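Local coordinates for PT26-6P (Thermococcus sp., PDB 2WB7), which is of unknown function but is encoded by a family of euryarchaeal mobile elements and combines two immunoglobulin-like domains with a helical domain, at residues R72-Q78 and Y117-T121; F82-T88 and K170-W176; I87-A92 and T104-S109; V125-K129 and Y362-D366. All coordinates share one frame. Numbering follows the deposited sequence.

Interaction 1: residues R72-Q78 and Y117-T121; sequences RLEIPNQ and YIADT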
loop_
_atom_site.group_PDB
_atom_site.type_symbol
_atom_site.label_atom_id
_atom_site.label_comp_id
_atom_site.label_asym_id
_atom_site.label_seq_id
_atom_site.Cartn_x
_atom_site.Cartn_y
_atom_site.Cartn_z
ATOM N N ARG A 72 -15.814 15.110 22.014
ATOM C CA ARG A 72 -16.035 16.443 22.529
ATOM C C ARG A 72 -17.271 16.528 23.434
ATOM O O ARG A 72 -18.395 16.255 23.000
ATOM C CB ARG A 72 -16.146 17.424 21.375
ATOM C CG ARG A 72 -16.464 18.823 21.792
ATOM C CD ARG A 72 -16.905 19.597 20.586
ATOM N NE ARG A 72 -16.479 20.986 20.658
ATOM C CZ ARG A 72 -15.256 21.404 20.343
ATOM N NH1 ARG A 72 -14.340 20.525 19.934
ATOM N NH2 ARG A 72 -14.957 22.700 20.438
ATOM N N LEU A 73 -17.053 16.920 24.687
ATOM C CA LEU A 73 -18.123 17.050 25.669
ATOM C C LEU A 73 -18.480 18.519 25.923
ATOM O O LEU A 73 -17.635 19.287 26.369
ATOM C CB LEU A 73 -17.677 16.420 26.985
ATOM C CG LEU A 73 -17.082 15.011 26.933
ATOM C CD1 LEU A 73 -16.814 14.504 28.338
ATOM C CD2 LEU A 73 -18.027 14.091 26.210
ATOM N N GLU A 74 -19.720 18.912 25.644
ATOM C CA GLU A 74 -20.188 20.256 25.995
ATOM C C GLU A 74 -20.984 20.269 27.289
ATOM O O GLU A 74 -22.006 19.601 27.402
ATOM C CB GLU A 74 -21.075 20.840 24.898
ATOM C CG GLU A 74 -20.592 20.563 23.495
ATOM C CD GLU A 74 -21.746 20.543 22.484
ATOM O OE1 GLU A 74 -21.561 19.968 21.376
ATOM O OE2 GLU A 74 -22.845 21.073 22.813
ATOM N N ILE A 75 -20.514 21.034 28.264
ATOM C CA ILE A 75 -21.338 21.360 29.414
ATOM C C ILE A 75 -22.149 22.624 29.098
ATOM O O ILE A 75 -21.590 23.714 29.024
ATOM C CB ILE A 75 -20.490 21.588 30.671
ATOM C CG1 ILE A 75 -19.272 20.653 30.689
ATOM C CG2 ILE A 75 -21.335 21.434 31.914
ATOM C CD1 ILE A 75 -19.596 19.200 30.684
ATOM N N PRO A 76 -23.471 22.476 28.897
ATOM C CA PRO A 76 -24.274 23.658 28.599
ATOM C C PRO A 76 -24.388 24.549 29.827
ATOM O O PRO A 76 -24.329 24.056 30.952
ATOM C CB PRO A 76 -25.647 23.086 28.241
ATOM C CG PRO A 76 -25.656 21.666 28.709
ATOM C CD PRO A 76 -24.291 21.283 29.168
ATOM N N ASN A 77 -24.539 25.849 29.615
ATOM C CA ASN A 77 -24.712 26.779 30.721
ATOM C C ASN A 77 -25.916 26.415 31.596
ATOM O O ASN A 77 -26.836 25.753 31.135
ATOM C CB ASN A 77 -24.875 28.198 30.181
ATOM C CG ASN A 77 -24.248 29.228 31.079
ATOM O OD1 ASN A 77 -24.191 29.055 32.299
ATOM N ND2 ASN A 77 -23.752 30.303 30.483
ATOM N N GLN A 78 -25.924 26.858 32.852
ATOM C CA GLN A 78 -27.063 26.591 33.735
ATOM C C GLN A 78 -27.774 27.873 34.209
ATOM O O GLN A 78 -27.163 28.943 34.288
ATOM C CB GLN A 78 -26.602 25.775 34.946
ATOM C CG GLN A 78 -27.348 24.461 35.121
ATOM C CD GLN A 78 -27.065 23.494 33.979
ATOM O OE1 GLN A 78 -25.906 23.170 33.694
ATOM N NE2 GLN A 78 -28.118 23.038 33.311
ATOM N N TYR A 117 -17.845 21.337 36.321
ATOM C CA TYR A 117 -17.819 22.204 35.155
ATOM C C TYR A 117 -19.141 22.913 35.010
ATOM O O TYR A 117 -20.182 22.336 35.296
ATOM C CB TYR A 117 -17.588 21.377 33.876
ATOM C CG TYR A 117 -16.254 20.663 33.840
ATOM C CD1 TYR A 117 -16.135 19.358 34.286
ATOM C CD2 TYR A 117 -15.113 21.305 33.379
ATOM C CE1 TYR A 117 -14.923 18.714 34.269
ATOM C CE2 TYR A 117 -13.896 20.672 33.356
ATOM C CZ TYR A 117 -13.806 19.375 33.803
ATOM O OH TYR A 117 -12.605 18.722 33.795
ATOM N N ILE A 118 -19.108 24.155 34.543
ATOM C CA ILE A 118 -20.324 24.806 34.082
ATOM C C ILE A 118 -20.016 25.617 32.834
ATOM O O ILE A 118 -18.930 26.156 32.718
ATOM C CB ILE A 118 -20.944 25.702 35.169
ATOM C CG1 ILE A 118 -22.274 26.271 34.673
ATOM C CG2 ILE A 118 -19.958 26.795 35.600
ATOM C CD1 ILE A 118 -23.335 26.316 35.742
ATOM N N ALA A 119 -20.965 25.682 31.903
ATOM C CA ALA A 119 -20.745 26.333 30.598
ATOM C C ALA A 119 -19.305 26.168 30.094
ATOM O O ALA A 119 -18.495 27.089 30.195
ATOM C CB ALA A 119 -21.125 27.803 30.658
ATOM N N ASP A 120 -18.998 24.995 29.541
ATOM C CA ASP A 120 -17.627 24.644 29.177
ATOM C C ASP A 120 -17.553 23.601 28.071
ATOM O O ASP A 120 -18.566 22.994 27.707
ATOM C CB ASP A 120 -16.886 24.106 30.393
ATOM C CG ASP A 120 -15.469 24.585 30.441
ATOM O OD1 ASP A 120 -14.997 25.050 29.371
ATOM O OD2 ASP A 120 -14.845 24.514 31.527
ATOM N N THR A 121 -16.349 23.385 27.544
ATOM C CA THR A 121 -16.137 22.390 26.497
ATOM C C THR A 121 -14.899 21.560 26.758
ATOM O O THR A 121 -13.835 22.091 27.053
ATOM C CB THR A 121 -15.992 23.030 25.125
ATOM O OG1 THR A 121 -17.252 23.555 24.718
ATOM C CG2 THR A 121 -15.556 21.992 24.132
#
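Two backbone hydrogen bonds define this antiparallel pairing: Ile75 N to Asp120 O at 2.8 Å and Asp120 N to Ile75 O at 2.9 Å. Ile75 and Asp120 are thus a hydrogen-bonded pair, followed by Glu74 and Thr121 as a non-hydrogen-bonded one. CA-H...O contacts run alongside, from Thr121 CA to Leu73 O (3.4 Å) and from Ala119 CA to Ile75 O (3.2 Å). Among apolar contacts, Ile75 CG1 lies 3.7 Å from Tyr117 CB; beyond the last bridge, Gln78 CB is 3.4 Å from Ile118 CD1. Within its own segment Thr121 N donates to Asp120 OD1 (2.8 Å), while Arg72, with NE 3.7 Å from Thr121 CG2, forms a salt bridge with Asp123 between the same two strands, 66-75 and 120-129 of the first immunoglobulin-like domain. The contact is thus a polar main-chain pairing with one buried apolar side, where Ile75 packs on Tyr117 and also touches Val85, while Thr121 on the other face is exposed.

Interaction 2: residues F82-T88 and K170-W176; sequences FNKVHIT and KGYQEAW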
loop_
_atom_site.group_PDB
_atom_site.type_symbol
_atom_site.label_atom_id
_atom_site.label_comp_id
_atom_site.label_asym_id
_atom_site.label_seq_id
_atom_site.Cartn_x
_atom_site.Cartn_y
_atom_site.Cartn_z
ATOM N N PHE A 82 -23.811 27.717 40.011
ATOM C CA PHE A 82 -23.082 26.794 40.878
ATOM C C PHE A 82 -23.502 25.372 40.593
ATOM O O PHE A 82 -22.950 24.424 41.159
ATOM C CB PHE A 82 -23.365 27.113 42.350
ATOM C CG PHE A 82 -23.484 28.582 42.631
ATOM C CD1 PHE A 82 -24.596 29.296 42.200
ATOM C CD2 PHE A 82 -22.480 29.253 43.314
ATOM C CE1 PHE A 82 -24.700 30.652 42.445
ATOM C CE2 PHE A 82 -22.579 30.607 43.562
ATOM C CZ PHE A 82 -23.689 31.310 43.125
ATOM N N ASN A 83 -24.499 25.231 39.726
ATOM C CA ASN A 83 -25.016 23.920 39.367
ATOM C C ASN A 83 -24.048 23.129 38.497
ATOM O O ASN A 83 -24.404 22.625 37.435
ATOM C CB ASN A 83 -26.379 24.057 38.695
ATOM C CG ASN A 83 -27.483 24.273 39.696
ATOM O OD1 ASN A 83 -28.634 24.460 39.330
ATOM N ND2 ASN A 83 -27.132 24.252 40.978
ATOM N N LYS A 84 -22.820 23.018 38.984
ATOM C CA LYS A 84 -21.735 22.417 38.228
ATOM C C LYS A 84 -21.946 20.942 37.888
ATOM O O LYS A 84 -22.434 20.154 38.704
ATOM C CB LYS A 84 -20.416 22.604 38.973
ATOM C CG LYS A 84 -19.950 24.046 38.982
ATOM C CD LYS A 84 -18.764 24.221 39.911
ATOM C CE LYS A 84 -18.199 25.632 39.834
ATOM N NZ LYS A 84 -16.985 25.790 40.696
ATOM N N VAL A 85 -21.564 20.592 36.661
ATOM C CA VAL A 85 -21.576 19.221 36.190
ATOM C C VAL A 85 -20.220 18.580 36.470
ATOM O O VAL A 85 -19.194 19.108 36.067
ATOM C CB VAL A 85 -21.854 19.177 34.686
ATOM C CG1 VAL A 85 -21.642 17.784 34.167
ATOM C CG2 VAL A 85 -23.269 19.645 34.404
ATOM N N HIS A 86 -20.220 17.463 37.191
ATOM C CA HIS A 86 -18.990 16.710 37.469
ATOM C C HIS A 86 -18.925 15.485 36.571
ATOM O O HIS A 86 -19.916 14.759 36.444
ATOM C CB HIS A 86 -18.965 16.229 38.919
ATOM C CG HIS A 86 -18.811 17.322 39.925
ATOM N ND1 HIS A 86 -17.669 17.480 40.678
ATOM C CD2 HIS A 86 -19.660 18.302 40.316
ATOM C CE1 HIS A 86 -17.814 18.519 41.481
ATOM N NE2 HIS A 86 -19.015 19.032 41.284
ATOM N N ILE A 87 -17.772 15.235 35.955
ATOM C CA ILE A 87 -17.627 14.021 35.150
ATOM C C ILE A 87 -16.744 13.032 35.894
ATOM O O ILE A 87 -15.584 13.324 36.192
ATOM C CB ILE A 87 -17.076 14.323 33.755
ATOM C CG1 ILE A 87 -17.824 15.501 33.150
ATOM C CG2 ILE A 87 -17.248 13.129 32.857
ATOM C CD1 ILE A 87 -17.308 15.880 31.792
ATOM N N THR A 88 -17.299 11.871 36.224
ATOM C CA THR A 88 -16.583 10.933 37.088
ATOM C C THR A 88 -15.840 9.873 36.307
ATOM O O THR A 88 -14.837 9.313 36.783
ATOM C CB THR A 88 -17.525 10.215 38.045
ATOM O OG1 THR A 88 -18.483 11.151 38.547
ATOM C CG2 THR A 88 -16.729 9.628 39.212
ATOM N N LYS A 170 -20.364 9.426 32.753
ATOM C CA LYS A 170 -20.996 9.287 34.043
ATOM C C LYS A 170 -20.523 10.383 34.982
ATOM O O LYS A 170 -19.391 10.874 34.875
ATOM C CB LYS A 170 -20.677 7.917 34.633
ATOM C CG LYS A 170 -21.260 6.770 33.837
ATOM C CD LYS A 170 -21.007 5.439 34.528
ATOM C CE LYS A 170 -21.569 4.294 33.700
ATOM N NZ LYS A 170 -21.291 2.963 34.325
ATOM N N GLY A 171 -21.402 10.761 35.903
ATOM C CA GLY A 171 -21.105 11.777 36.896
ATOM C C GLY A 171 -22.394 12.349 37.438
ATOM O O GLY A 171 -23.467 11.759 37.252
ATOM N N TYR A 172 -22.307 13.507 38.089
ATOM C CA TYR A 172 -23.482 14.110 38.706
ATOM C C TYR A 172 -23.526 15.625 38.601
ATOM O O TYR A 172 -22.486 16.290 38.607
ATOM C CB TYR A 172 -23.529 13.733 40.175
ATOM C CG TYR A 172 -22.368 14.294 40.965
ATOM C CD1 TYR A 172 -22.403 15.589 41.464
ATOM C CD2 TYR A 172 -21.243 13.526 41.213
ATOM C CE1 TYR A 172 -21.353 16.099 42.192
ATOM C CE2 TYR A 172 -20.187 14.027 41.941
ATOM C CZ TYR A 172 -20.245 15.312 42.432
ATOM O OH TYR A 172 -19.188 15.821 43.158
ATOM N N GLN A 173 -24.739 16.170 38.530
ATOM C CA GLN A 173 -24.915 17.616 38.562
ATOM C C GLN A 173 -25.293 18.110 39.952
ATOM O O GLN A 173 -26.118 17.498 40.642
ATOM C CB GLN A 173 -25.964 18.078 37.558
ATOM C CG GLN A 173 -25.944 19.576 37.367
ATOM C CD GLN A 173 -26.812 20.019 36.221
ATOM O OE1 GLN A 173 -27.566 19.222 35.658
ATOM N NE2 GLN A 173 -26.725 21.305 35.867
ATOM N N GLU A 174 -24.687 19.225 40.355
ATOM C CA GLU A 174 -25.033 19.866 41.608
ATOM C C GLU A 174 -26.328 20.661 41.459
ATOM O O GLU A 174 -26.549 21.325 40.438
ATOM C CB GLU A 174 -23.916 20.796 42.053
ATOM C CG GLU A 174 -22.617 20.092 42.418
ATOM C CD GLU A 174 -21.550 21.068 42.913
ATOM O OE1 GLU A 174 -20.427 21.067 42.363
ATOM O OE2 GLU A 174 -21.838 21.848 43.847
ATOM N N ALA A 175 -27.183 20.574 42.479
ATOM C CA ALA A 175 -28.399 21.377 42.557
ATOM C C ALA A 175 -28.260 22.352 43.724
ATOM O O ALA A 175 -27.969 21.937 44.841
ATOM C CB ALA A 175 -29.611 20.472 42.756
ATOM N N TRP A 176 -28.451 23.641 43.463
ATOM C CA TRP A 176 -28.347 24.666 44.502
ATOM C C TRP A 176 -29.654 25.454 44.619
ATOM O O TRP A 176 -30.268 25.778 43.604
ATOM C CB TRP A 176 -27.182 25.621 44.201
ATOM C CG TRP A 176 -25.810 25.012 44.392
ATOM C CD1 TRP A 176 -25.275 23.971 43.690
ATOM C CD2 TRP A 176 -24.802 25.413 45.343
ATOM N NE1 TRP A 176 -23.999 23.698 44.141
ATOM C CE2 TRP A 176 -23.685 24.567 45.152
ATOM C CE3 TRP A 176 -24.736 26.400 46.337
ATOM C CZ2 TRP A 176 -22.520 24.675 45.923
ATOM C CZ3 TRP A 176 -23.574 26.505 47.102
ATOM C CH2 TRP A 176 -22.484 25.647 46.888
#
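His86 lays its ring over that of Tyr172 in an offset stack, centroids 4.4 Å apart and planes at 17°, and its CB also sits over the tyrosine face, 3.9 Å from the centroid. The same imidazole donates from NE2 to Glu174 OE1 at 2.7 Å (angle 165°), a His-carboxylate hydrogen bond. Glu174 is shared: its OE2 accepts from Trp176 NE1 at 2.9 Å. Next in this row, Phe82 CB stands 3.6 Å from the centroid of the Trp176 five-membered ring, only 5° off its normal, a CH-pi contact; His202 stacks on Trp176. These side chains decorate the antiparallel pairing of strands 85-96 and 163-178 in the first immunoglobulin-like domain; the axes of the segments 85-88 and 170-176 run at 161° and approach to 4.4 Å. Main-chain bonds link Glu174 N to Lys84 O (2.9 Å), His86 N to Tyr172 O (2.9 Å) and Thr88 N to Lys170 O (2.7 Å). Gly171 CA lies 3.2 Å from His86 O; an ideal CB on Gly171 would lie 1.9 Å from His86 O, a clash. Asn83 centres an inverse gamma turn, and its O accepts from Gln173 NE2 at 3.1 Å.

Interaction 3: residues I87-A92 and T104-S109; sequences ITEVTA and TRVWNS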
loop_
_atom_site.group_PDB
_atom_site.type_symbol
_atom_site.label_atom_id
_atom_site.label_comp_id
_atom_site.label_asym_id
_atom_site.label_seq_id
_atom_site.Cartn_x
_atom_site.Cartn_y
_atom_site.Cartn_z
ATOM N N ILE A 87 -17.772 15.235 35.955
ATOM C CA ILE A 87 -17.627 14.021 35.150
ATOM C C ILE A 87 -16.744 13.032 35.894
ATOM O O ILE A 87 -15.584 13.324 36.192
ATOM C CB ILE A 87 -17.076 14.323 33.755
ATOM C CG1 ILE A 87 -17.824 15.501 33.150
ATOM C CG2 ILE A 87 -17.248 13.129 32.857
ATOM C CD1 ILE A 87 -17.308 15.880 31.792
ATOM N N THR A 88 -17.299 11.871 36.224
ATOM C CA THR A 88 -16.583 10.933 37.088
ATOM C C THR A 88 -15.840 9.873 36.307
ATOM O O THR A 88 -14.837 9.313 36.783
ATOM C CB THR A 88 -17.525 10.215 38.045
ATOM O OG1 THR A 88 -18.483 11.151 38.547
ATOM C CG2 THR A 88 -16.729 9.628 39.212
ATOM N N GLU A 89 -16.338 9.594 35.110
ATOM C CA GLU A 89 -15.753 8.550 34.304
ATOM C C GLU A 89 -16.296 8.582 32.897
ATOM O O GLU A 89 -17.498 8.472 32.687
ATOM C CB GLU A 89 -16.054 7.189 34.928
ATOM C CG GLU A 89 -15.609 6.022 34.080
ATOM C CD GLU A 89 -16.411 4.767 34.358
ATOM O OE1 GLU A 89 -17.559 4.681 33.866
ATOM O OE2 GLU A 89 -15.889 3.866 35.058
ATOM N N VAL A 90 -15.401 8.744 31.928
ATOM C CA VAL A 90 -15.767 8.557 30.534
ATOM C C VAL A 90 -15.105 7.289 30.012
ATOM O O VAL A 90 -13.945 6.985 30.320
ATOM C CB VAL A 90 -15.384 9.757 29.657
ATOM C CG1 VAL A 90 -15.809 9.513 28.206
ATOM C CG2 VAL A 90 -16.011 11.032 30.202
ATOM N N THR A 91 -15.871 6.544 29.233
ATOM C CA THR A 91 -15.439 5.268 28.718
ATOM C C THR A 91 -15.779 5.184 27.241
ATOM O O THR A 91 -16.929 5.382 26.854
ATOM C CB THR A 91 -16.138 4.124 29.473
ATOM O OG1 THR A 91 -15.518 3.952 30.749
ATOM C CG2 THR A 91 -16.067 2.823 28.695
ATOM N N ALA A 92 -14.777 4.901 26.414
ATOM C CA ALA A 92 -15.024 4.656 24.997
ATOM C C ALA A 92 -14.410 3.335 24.510
ATOM O O ALA A 92 -13.393 2.855 25.031
ATOM C CB ALA A 92 -14.547 5.829 24.151
ATOM N N THR A 104 -11.266 -0.709 24.638
ATOM C CA THR A 104 -11.904 0.109 25.663
ATOM C C THR A 104 -10.900 1.042 26.313
ATOM O O THR A 104 -9.818 0.620 26.723
ATOM C CB THR A 104 -12.550 -0.765 26.753
ATOM O OG1 THR A 104 -13.212 -1.885 26.148
ATOM C CG2 THR A 104 -13.558 0.041 27.541
ATOM N N ARG A 105 -11.262 2.317 26.390
ATOM C CA ARG A 105 -10.407 3.322 26.996
ATOM C C ARG A 105 -11.213 3.939 28.112
ATOM O O ARG A 105 -12.391 4.241 27.924
ATOM C CB ARG A 105 -10.057 4.400 25.968
ATOM C CG ARG A 105 -8.691 5.045 26.141
ATOM C CD ARG A 105 -8.593 5.802 27.445
ATOM N NE ARG A 105 -7.458 6.709 27.462
ATOM C CZ ARG A 105 -7.088 7.416 28.522
ATOM N NH1 ARG A 105 -7.771 7.319 29.653
ATOM N NH2 ARG A 105 -6.039 8.219 28.452
ATOM N N VAL A 106 -10.598 4.130 29.272
ATOM C CA VAL A 106 -11.313 4.744 30.379
ATOM C C VAL A 106 -10.570 5.927 30.993
ATOM O O VAL A 106 -9.402 5.814 31.377
ATOM C CB VAL A 106 -11.641 3.709 31.473
ATOM C CG1 VAL A 106 -11.847 4.399 32.811
ATOM C CG2 VAL A 106 -12.873 2.892 31.071
ATOM N N TRP A 107 -11.261 7.064 31.064
ATOM C CA TRP A 107 -10.793 8.223 31.820
ATOM C C TRP A 107 -11.527 8.223 33.164
ATOM O O TRP A 107 -12.768 8.304 33.209
ATOM C CB TRP A 107 -11.097 9.519 31.066
ATOM C CG TRP A 107 -10.372 9.696 29.746
ATOM C CD1 TRP A 107 -9.163 10.307 29.550
ATOM C CD2 TRP A 107 -10.830 9.292 28.442
ATOM N NE1 TRP A 107 -8.835 10.291 28.215
ATOM C CE2 TRP A 107 -9.838 9.672 27.515
ATOM C CE3 TRP A 107 -11.970 8.631 27.972
ATOM C CZ2 TRP A 107 -9.955 9.423 26.151
ATOM C CZ3 TRP A 107 -12.083 8.380 26.620
ATOM C CH2 TRP A 107 -11.083 8.779 25.725
ATOM N N ASN A 108 -10.782 8.101 34.260
ATOM C CA ASN A 108 -11.419 8.132 35.564
ATOM C C ASN A 108 -11.424 9.541 36.137
ATOM O O ASN A 108 -10.775 10.442 35.594
ATOM C CB ASN A 108 -10.799 7.128 36.531
ATOM C CG ASN A 108 -9.349 7.436 36.849
ATOM O OD1 ASN A 108 -8.874 8.562 36.678
ATOM N ND2 ASN A 108 -8.634 6.425 37.333
ATOM N N SER A 109 -12.181 9.721 37.216
ATOM C CA SER A 109 -12.451 11.046 37.760
ATOM C C SER A 109 -11.183 11.898 37.892
ATOM O O SER A 109 -11.229 13.112 37.693
ATOM C CB SER A 109 -13.172 10.924 39.096
ATOM O OG SER A 109 -12.319 10.308 40.038
#
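This contact pairs the antiparallel arms of a beta hairpin, strands 85-96 and 104-108, in a sheet of the first immunoglobulin-like domain; strand 85-96 carries strand 163-178 as a further neighbour. The axes of the two segments run at 169° to each other and approach to 4.7 Å. Two hydrogen-bonded pairs carry the register: Val90 N to Trp107 O (3.0 Å) with Trp107 N to Val90 O (2.8 Å), and Ala92 N to Arg105 O (2.9 Å) with Arg105 N to Ala92 O (2.6 Å). Glu89 with Asn108 and Thr91 with Val106 form the alternating non-hydrogen-bonded pairs. Before them, Thr88 and Glu89 both face Lys170 in a classic beta bulge, an irregularity on the edge that strand 85-96 presents to strand 163-178. The two faces differ in character. Val90, Ala92 and Trp107 are buried on one, packing toward Leu73 and Ile71 of strand 66-75, so this face meets a second layer of strands; Glu89, Thr91, Val106 and Asn108 lie on the other and are at least partly exposed. Arg105 starts on the buried face, but its end leads away toward weak, long ion pairs with Asp366 and Asp367. The indole of Trp107 reaches along its strand partner, its CE3 3.9 Å from Val90 CG1 and its CZ3 4.3 Å from Ala92 CB, which meets the ring at its edge.

Interaction 4: residues V125-K129 and Y362-D366; sequences VTVMK and YVERD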
loop_
_atom_site.group_PDB
_atom_site.type_symbol
_atom_site.label_atom_id
_atom_site.label_comp_id
_atom_site.label_asym_id
_atom_site.label_seq_id
_atom_site.Cartn_x
_atom_site.Cartn_y
_atom_site.Cartn_z
ATOM N N VAL A 125 -8.988 12.882 23.584
ATOM C CA VAL A 125 -8.383 12.248 22.416
ATOM C C VAL A 125 -7.924 10.831 22.714
ATOM O O VAL A 125 -7.275 10.568 23.733
ATOM C CB VAL A 125 -7.223 13.081 21.833
ATOM C CG1 VAL A 125 -6.596 12.361 20.691
ATOM C CG2 VAL A 125 -7.747 14.432 21.355
ATOM N N THR A 126 -8.284 9.914 21.823
ATOM C CA THR A 126 -7.859 8.535 21.953
ATOM C C THR A 126 -7.536 7.903 20.589
ATOM O O THR A 126 -7.691 8.525 19.538
ATOM C CB THR A 126 -8.897 7.695 22.738
ATOM O OG1 THR A 126 -8.276 6.493 23.209
ATOM C CG2 THR A 126 -10.074 7.336 21.866
ATOM N N VAL A 127 -7.046 6.671 20.615
ATOM C CA VAL A 127 -6.721 5.951 19.399
ATOM C C VAL A 127 -7.556 4.698 19.380
ATOM O O VAL A 127 -7.688 4.034 20.398
ATOM C CB VAL A 127 -5.253 5.534 19.388
ATOM C CG1 VAL A 127 -4.885 4.938 18.037
ATOM C CG2 VAL A 127 -4.361 6.725 19.725
HETATM N N MSE A 128 -8.128 4.373 18.230
HETATM C CA MSE A 128 -8.956 3.169 18.120
HETATM C C MSE A 128 -8.582 2.279 16.916
HETATM O O MSE A 128 -7.699 2.606 16.113
HETATM C CB MSE A 128 -10.442 3.541 18.074
HETATM C CG MSE A 128 -10.963 4.203 19.363
HETATM SE SE MSE A 128 -11.346 2.985 20.881
HETATM C CE MSE A 128 -10.510 4.040 22.273
ATOM N N LYS A 129 -9.266 1.148 16.797
ATOM C CA LYS A 129 -9.016 0.226 15.706
ATOM C C LYS A 129 -10.138 -0.809 15.575
ATOM O O LYS A 129 -10.596 -1.380 16.573
ATOM C CB LYS A 129 -7.676 -0.464 15.931
ATOM C CG LYS A 129 -7.242 -1.358 14.788
ATOM C CD LYS A 129 -6.060 -2.242 15.175
ATOM C CE LYS A 129 -5.736 -3.201 14.039
ATOM N NZ LYS A 129 -4.881 -4.325 14.479
ATOM N N TYR A 362 3.468 -1.698 17.380
ATOM C CA TYR A 362 2.493 -1.308 18.377
ATOM C C TYR A 362 2.356 0.194 18.412
ATOM O O TYR A 362 3.347 0.926 18.430
ATOM C CB TYR A 362 2.921 -1.783 19.758
ATOM C CG TYR A 362 2.918 -3.282 19.910
ATOM C CD1 TYR A 362 1.762 -3.953 20.263
ATOM C CD2 TYR A 362 4.075 -4.030 19.700
ATOM C CE1 TYR A 362 1.749 -5.332 20.402
ATOM C CE2 TYR A 362 4.065 -5.407 19.834
ATOM C CZ TYR A 362 2.898 -6.048 20.188
ATOM O OH TYR A 362 2.880 -7.410 20.321
ATOM N N VAL A 363 1.119 0.653 18.395
ATOM C CA VAL A 363 0.826 2.031 18.701
ATOM C C VAL A 363 0.551 2.063 20.189
ATOM O O VAL A 363 -0.374 1.390 20.661
ATOM C CB VAL A 363 -0.426 2.475 17.964
ATOM C CG1 VAL A 363 -0.818 3.875 18.389
ATOM C CG2 VAL A 363 -0.204 2.375 16.454
ATOM N N GLU A 364 1.362 2.804 20.940
ATOM C CA GLU A 364 1.145 2.906 22.380
ATOM C C GLU A 364 0.330 4.134 22.747
ATOM O O GLU A 364 0.813 5.270 22.680
ATOM C CB GLU A 364 2.445 2.915 23.177
ATOM C CG GLU A 364 2.172 2.452 24.595
ATOM C CD GLU A 364 2.901 3.244 25.678
ATOM O OE1 GLU A 364 3.994 3.813 25.425
ATOM O OE2 GLU A 364 2.365 3.265 26.811
ATOM N N ARG A 365 -0.915 3.883 23.133
ATOM C CA ARG A 365 -1.858 4.917 23.506
ATOM C C ARG A 365 -1.467 5.552 24.839
ATOM O O ARG A 365 -0.878 4.899 25.705
ATOM C CB ARG A 365 -3.237 4.290 23.621
ATOM C CG ARG A 365 -4.365 5.209 23.335
ATOM C CD ARG A 365 -5.591 4.388 23.010
ATOM N NE ARG A 365 -5.859 3.419 24.065
ATOM C CZ ARG A 365 -6.976 2.703 24.155
ATOM N NH1 ARG A 365 -7.928 2.828 23.245
ATOM N NH2 ARG A 365 -7.141 1.857 25.155
ATOM N N ASP A 366 -1.795 6.829 25.003
ATOM C CA ASP A 366 -1.392 7.569 26.205
ATOM C C ASP A 366 -1.782 6.853 27.498
ATOM O O ASP A 366 -1.136 7.044 28.510
ATOM C CB ASP A 366 -1.969 8.984 26.197
ATOM C CG ASP A 366 -3.482 8.991 26.041
ATOM O OD1 ASP A 366 -4.066 7.899 25.805
ATOM O OD2 ASP A 366 -4.087 10.086 26.154
HETATM O O HOH W 1 -6.509 7.942 25.069
#
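Arg365 dominates this contact between the two immunoglobulin-like domains. Its chi1 and chi2 are both t (-151° and 160°), which extends the chain toward strand 120-129 and sets Arg365 CD 3.4 Å from Thr126 OG1 and 3.8 Å from Val127 CB; chi3 in the p well (54°) then bends it. Arg365 NH1 donates to Val127 O at 3.1 Å and also bonds Trp103 O, and NH2 forms a salt bridge with Asp367. Val127, chi1 t, points toward the other segment and brings CG1 to 4.2 Å from Val363 CG1, also t. Asp366, chi1 p, has its CA-to-CB bond sideways but its end nearer 125-129, where a water donates to Asp366 OD1 (2.6 Å) and Val125 O (3.0 Å) and accepts from Thr126 OG1 (2.9 Å). No beta bridge spans the segments. The contact is mixed: one direct hydrogen bond and one water bridge, both using main-chain carbonyls of strand 120-129, with Val127 packed against Val363 and the Arg365 methylenes.

In the fold
Interactions 1, 2 and 3 lie within the first immunoglobulin-like domain, and interaction 4 joins it to the second. Interactions 2 and 3 share Ile87 and Thr88 on strand 85-96, with centres about 16 Å apart. Interaction 1 belongs to a different sheet, yet its centre is about 11 Å from that of interaction 2: Tyr117 O stands 2.6 Å from Val85 N, a probable hydrogen bond, and Ile75 CG2 packs 3.6 Å from Val85 CB. It also meets interaction 3, where Leu73 CD1 is 3.8 Å from Ile87 CD1. Interactions 3 and 4 have centres about 15 Å apart and touch where Arg105 CG approaches Arg365 CZ at 3.5 Å, whereas interactions 2 and 4 stay about 12 Å apart at their nearest atoms.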